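Local structure of BAR/IMD domain-containing adapter protein 2-like 2 (Mus musculus, 3OK8) at residues 124-135 with 163-174. The protein binds phosphoinositides and induces planar or gently curved membrane structures, acting through an I-BAR domain, the part of the adapter protein present here. Sequence-based numbering, arbitrary orientation.
Sequences YEIEYRHRAANL and LHAQMQAFVSES
Phe170 and Met167 pack as knobs into holes on the neighbouring helix, in an antiparallel helix-helix contact toward one end of the elongated chain. Residues 124-135 belong to helix 71-147 and residues 163-174 to helix 153-217; the axes of these two segments approach to 10.2 Å and are 161° apart in direction. Phe170 sits among Tyr124, Glu127, Tyr128 and Arg131. With CG anti to the backbone N (chi1 155°), its ring reaches across to the other helix, where the extended Arg131 side chain lies over one face: CD stands 4.1 Å from the ring centroid in a CH-pi contact, and the guanidinium is tilted only 22° from the ring plane. Glu127, one turn earlier on the same helix, fixes that guanidinium from the side, since its OE1 accepts from both NE (2.9 Å) and NH2 (3.0 Å) of Arg131, and this salt bridge should also temper the charge beside the aromatic ring. The Tyr124 ring is nearly parallel to that of Phe170 but slid so far along that the two barely overlap. This is the interhelical packing of the three-helix bundle of the I-BAR (IMD) fold, whose remaining helix, 5-66, packs against both: Tyr11 meets the Tyr128 ring, while Met7 touches Met167 and Phe10 touches Val171. Met167, the second knob, enters a hole made by Tyr128, Arg131, Ala132 and Leu135. Its extended chain brings CE over one face of the Tyr128 ring, 3.8 Å from the centroid, as Val171 CG2 abuts the edge of that ring. Beyond Met167 the leucines meet, Leu135 CD1 lying 3.7 Å from Leu163 CB. Near the opposite end a water links the helices, bound to Tyr124 OH (2.8 Å) and donating to the carbonyl O of Val171 (2.7 Å).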
loop_
_atom_site.group_PDB
_atom_site.type_symbol
_atom_site.label_atom_id
_atom_site.label_comp_id
_atom_site.label_asym_id
_atom_site.label_seq_id
_atom_site.Cartn_x
_atom_site.Cartn_y
_atom_site.Cartn_z
ATOM N N TYR A 124 40.108 23.636 0.927
ATOM C CA TYR A 124 39.835 24.910 0.292
ATOM C C TYR A 124 40.151 26.082 1.203
ATOM O O TYR A 124 40.855 27.004 0.808
ATOM C CB TYR A 124 38.383 25.006 -0.151
ATOM C CG TYR A 124 37.976 26.419 -0.486
ATOM C CD1 TYR A 124 37.190 27.163 0.383
ATOM C CD2 TYR A 124 38.400 27.018 -1.662
ATOM C CE1 TYR A 124 36.825 28.461 0.078
ATOM C CE2 TYR A 124 38.040 28.310 -1.975
ATOM C CZ TYR A 124 37.257 29.030 -1.103
ATOM O OH TYR A 124 36.906 30.323 -1.426
ATOM N N GLU A 125 39.619 26.068 2.418
ATOM C CA GLU A 125 39.863 27.185 3.318
ATOM C C GLU A 125 41.362 27.426 3.534
ATOM O O GLU A 125 41.844 28.552 3.405
ATOM C CB GLU A 125 39.164 26.976 4.653
ATOM C CG GLU A 125 38.927 28.277 5.390
ATOM C CD GLU A 125 38.380 28.071 6.782
ATOM O OE1 GLU A 125 37.607 27.106 6.990
ATOM O OE2 GLU A 125 38.725 28.881 7.667
ATOM N N ILE A 126 42.089 26.360 3.854
ATOM C CA ILE A 126 43.508 26.451 4.151
ATOM C C ILE A 126 44.322 26.961 2.967
ATOM O O ILE A 126 45.277 27.701 3.154
ATOM C CB ILE A 126 44.077 25.102 4.630
ATOM C CG1 ILE A 126 45.447 25.303 5.280
ATOM C CG2 ILE A 126 44.172 24.121 3.479
ATOM C CD1 ILE A 126 46.064 24.024 5.818
ATOM N N GLU A 127 43.955 26.576 1.749
ATOM C CA GLU A 127 44.696 27.053 0.589
ATOM C C GLU A 127 44.395 28.514 0.329
ATOM O O GLU A 127 45.266 29.258 -0.105
ATOM C CB GLU A 127 44.410 26.236 -0.672
ATOM C CG GLU A 127 45.191 26.754 -1.876
ATOM C CD GLU A 127 45.151 25.847 -3.099
ATOM O OE1 GLU A 127 45.757 26.234 -4.121
ATOM O OE2 GLU A 127 44.526 24.761 -3.055
ATOM N N TYR A 128 43.159 28.923 0.598
ATOM C CA TYR A 128 42.763 30.313 0.432
ATOM C C TYR A 128 43.547 31.209 1.391
ATOM O O TYR A 128 44.076 32.246 1.000
ATOM C CB TYR A 128 41.261 30.469 0.662
ATOM C CG TYR A 128 40.740 31.877 0.482
ATOM C CD1 TYR A 128 40.826 32.807 1.509
ATOM C CD2 TYR A 128 40.148 32.270 -0.709
ATOM C CE1 TYR A 128 40.347 34.089 1.354
ATOM C CE2 TYR A 128 39.663 33.547 -0.873
ATOM C CZ TYR A 128 39.767 34.451 0.162
ATOM O OH TYR A 128 39.283 35.721 0.005
ATOM N N ARG A 129 43.623 30.794 2.649
ATOM C CA ARG A 129 44.373 31.534 3.653
ATOM C C ARG A 129 45.849 31.744 3.263
ATOM O O ARG A 129 46.397 32.824 3.465
ATOM C CB ARG A 129 44.253 30.854 5.026
ATOM C CG ARG A 129 43.286 31.528 6.021
ATOM C CD ARG A 129 41.803 31.158 5.819
ATOM N NE ARG A 129 41.011 32.255 5.257
ATOM C CZ ARG A 129 40.186 33.032 5.959
ATOM N NH1 ARG A 129 39.513 34.006 5.352
ATOM N NH2 ARG A 129 40.033 32.838 7.264
ATOM N N HIS A 130 46.485 30.720 2.703
ATOM C CA HIS A 130 47.899 30.804 2.330
ATOM C C HIS A 130 48.150 31.777 1.182
ATOM O O HIS A 130 48.988 32.679 1.289
ATOM C CB HIS A 130 48.438 29.423 1.958
ATOM C CG HIS A 130 48.644 28.524 3.135
ATOM N ND1 HIS A 130 48.047 28.749 4.356
ATOM C CD2 HIS A 130 49.355 27.379 3.269
ATOM C CE1 HIS A 130 48.395 27.793 5.198
ATOM N NE2 HIS A 130 49.185 26.947 4.563
ATOM N N ARG A 131 47.434 31.567 0.081
ATOM C CA ARG A 131 47.503 32.432 -1.084
ATOM C C ARG A 131 47.235 33.867 -0.674
ATOM O O ARG A 131 47.931 34.797 -1.104
ATOM C CB ARG A 131 46.470 31.997 -2.125
ATOM C CG ARG A 131 46.765 30.656 -2.756
ATOM C CD ARG A 131 45.768 30.303 -3.848
ATOM N NE ARG A 131 46.153 29.064 -4.517
ATOM C CZ ARG A 131 46.925 29.010 -5.597
ATOM N NH1 ARG A 131 47.389 30.126 -6.148
ATOM N NH2 ARG A 131 47.232 27.838 -6.131
ATOM N N ALA A 132 46.214 34.035 0.162
ATOM C CA ALA A 132 45.837 35.342 0.672
ATOM C C ALA A 132 47.014 35.968 1.410
ATOM O O ALA A 132 47.346 37.129 1.196
ATOM C CB ALA A 132 44.635 35.224 1.587
ATOM N N ALA A 133 47.650 35.175 2.264
ATOM C CA ALA A 133 48.766 35.644 3.070
ATOM C C ALA A 133 50.005 35.915 2.224
ATOM O O ALA A 133 50.577 37.006 2.280
ATOM C CB ALA A 133 49.082 34.642 4.160
ATOM N N ASN A 134 50.424 34.916 1.454
ATOM C CA ASN A 134 51.590 35.057 0.594
ATOM C C ASN A 134 51.416 36.184 -0.414
ATOM O O ASN A 134 52.393 36.775 -0.872
ATOM C CB ASN A 134 51.906 33.740 -0.120
ATOM C CG ASN A 134 52.811 32.837 0.696
ATOM O OD1 ASN A 134 53.609 33.306 1.507
ATOM N ND2 ASN A 134 52.697 31.533 0.479
ATOM N N LEU A 135 50.167 36.487 -0.746
ATOM C CA LEU A 135 49.890 37.551 -1.699
ATOM C C LEU A 135 49.995 38.930 -1.062
ATOM O O LEU A 135 50.743 39.768 -1.541
ATOM C CB LEU A 135 48.522 37.373 -2.350
ATOM C CG LEU A 135 48.106 38.445 -3.357
ATOM C CD1 LEU A 135 49.218 38.719 -4.360
ATOM C CD2 LEU A 135 46.830 38.017 -4.072
ATOM N N LEU A 163 50.676 36.221 -8.898
ATOM C CA LEU A 163 50.180 35.638 -7.657
ATOM C C LEU A 163 48.684 35.917 -7.479
ATOM O O LEU A 163 47.934 35.081 -6.977
ATOM C CB LEU A 163 50.970 36.202 -6.480
ATOM C CG LEU A 163 51.309 35.280 -5.313
ATOM C CD1 LEU A 163 51.838 33.947 -5.813
ATOM C CD2 LEU A 163 52.340 35.964 -4.428
ATOM N N HIS A 164 48.260 37.100 -7.909
ATOM C CA HIS A 164 46.864 37.504 -7.872
ATOM C C HIS A 164 46.058 36.854 -8.987
ATOM O O HIS A 164 44.863 36.600 -8.823
ATOM C CB HIS A 164 46.755 39.015 -7.995
ATOM C CG HIS A 164 45.347 39.519 -8.043
ATOM N ND1 HIS A 164 44.735 39.905 -9.215
ATOM C CD2 HIS A 164 44.433 39.705 -7.061
ATOM C CE1 HIS A 164 43.503 40.309 -8.954
ATOM N NE2 HIS A 164 43.297 40.200 -7.654
ATOM N N ALA A 165 46.700 36.606 -10.128
ATOM C CA ALA A 165 46.034 35.916 -11.226
ATOM C C ALA A 165 45.733 34.464 -10.833
ATOM O O ALA A 165 44.634 33.965 -11.076
ATOM C CB ALA A 165 46.880 35.978 -12.499
ATOM N N GLN A 166 46.711 33.809 -10.209
ATOM C CA GLN A 166 46.574 32.440 -9.726
ATOM C C GLN A 166 45.472 32.300 -8.677
ATOM O O GLN A 166 44.737 31.300 -8.646
ATOM C CB GLN A 166 47.897 31.962 -9.137
ATOM C CG GLN A 166 49.029 31.953 -10.134
ATOM C CD GLN A 166 50.354 31.579 -9.508
ATOM O OE1 GLN A 166 50.462 31.407 -8.291
ATOM N NE2 GLN A 166 51.372 31.444 -10.339
ATOM N N MET A 167 45.366 33.300 -7.809
ATOM C CA MET A 167 44.313 33.304 -6.806
ATOM C C MET A 167 42.934 33.501 -7.437
ATOM O O MET A 167 41.953 32.927 -6.970
ATOM C CB MET A 167 44.575 34.354 -5.725
ATOM C CG MET A 167 43.661 34.208 -4.514
ATOM S SD MET A 167 44.279 35.037 -3.044
ATOM C CE MET A 167 43.004 34.653 -1.835
ATOM N N GLN A 168 42.854 34.307 -8.492
ATOM C CA GLN A 168 41.592 34.457 -9.209
ATOM C C GLN A 168 41.180 33.115 -9.804
ATOM O O GLN A 168 40.018 32.714 -9.712
ATOM C CB GLN A 168 41.697 35.507 -10.317
ATOM C CG GLN A 168 41.625 36.948 -9.827
ATOM C CD GLN A 168 41.682 37.960 -10.961
ATOM O OE1 GLN A 168 42.488 37.830 -11.882
ATOM N NE2 GLN A 168 40.824 38.974 -10.897
ATOM N N ALA A 169 42.147 32.428 -10.407
ATOM C CA ALA A 169 41.919 31.129 -11.025
ATOM C C ALA A 169 41.414 30.119 -10.009
ATOM O O ALA A 169 40.366 29.514 -10.209
ATOM C CB ALA A 169 43.186 30.621 -11.674
ATOM N N PHE A 170 42.184 29.944 -8.937
ATOM C CA PHE A 170 41.873 29.037 -7.830
ATOM C C PHE A 170 40.500 29.300 -7.210
ATOM O O PHE A 170 39.670 28.407 -7.124
ATOM C CB PHE A 170 42.978 29.133 -6.765
ATOM C CG PHE A 170 42.537 28.759 -5.366
ATOM C CD1 PHE A 170 42.003 29.713 -4.510
ATOM C CD2 PHE A 170 42.699 27.467 -4.894
ATOM C CE1 PHE A 170 41.616 29.383 -3.227
ATOM C CE2 PHE A 170 42.315 27.133 -3.613
ATOM C CZ PHE A 170 41.774 28.092 -2.775
ATOM N N VAL A 171 40.274 30.531 -6.778
ATOM C CA VAL A 171 39.007 30.939 -6.200
ATOM C C VAL A 171 37.838 30.682 -7.150
ATOM O O VAL A 171 36.760 30.276 -6.725
ATOM C CB VAL A 171 39.051 32.435 -5.807
ATOM C CG1 VAL A 171 38.005 33.229 -6.565
ATOM C CG2 VAL A 171 38.932 32.615 -4.300
ATOM N N SER A 172 38.057 30.917 -8.438
ATOM C CA SER A 172 37.005 30.749 -9.433
ATOM C C SER A 172 36.710 29.270 -9.646
ATOM O O SER A 172 35.557 28.861 -9.803
ATOM C CB SER A 172 37.433 31.393 -10.752
ATOM O OG SER A 172 36.510 31.108 -11.789
ATOM N N GLU A 173 37.773 28.474 -9.640
ATOM C CA GLU A 173 37.675 27.037 -9.847
ATOM C C GLU A 173 37.035 26.331 -8.646
ATOM O O GLU A 173 36.303 25.351 -8.806
ATOM C CB GLU A 173 39.067 26.465 -10.123
ATOM C CG GLU A 173 39.146 24.946 -10.117
ATOM C CD GLU A 173 38.316 24.304 -11.227
ATOM O OE1 GLU A 173 38.314 24.854 -12.352
ATOM O OE2 GLU A 173 37.677 23.247 -10.970
ATOM N N SER A 174 37.328 26.826 -7.448
ATOM C CA SER A 174 36.801 26.255 -6.215
ATOM C C SER A 174 35.294 26.403 -6.122
ATOM O O SER A 174 34.595 25.457 -5.715
ATOM C CB SER A 174 37.441 26.925 -5.007
ATOM O OG SER A 174 38.783 26.514 -4.862
HETATM O O HOH W 1 35.984 30.170 -4.096
#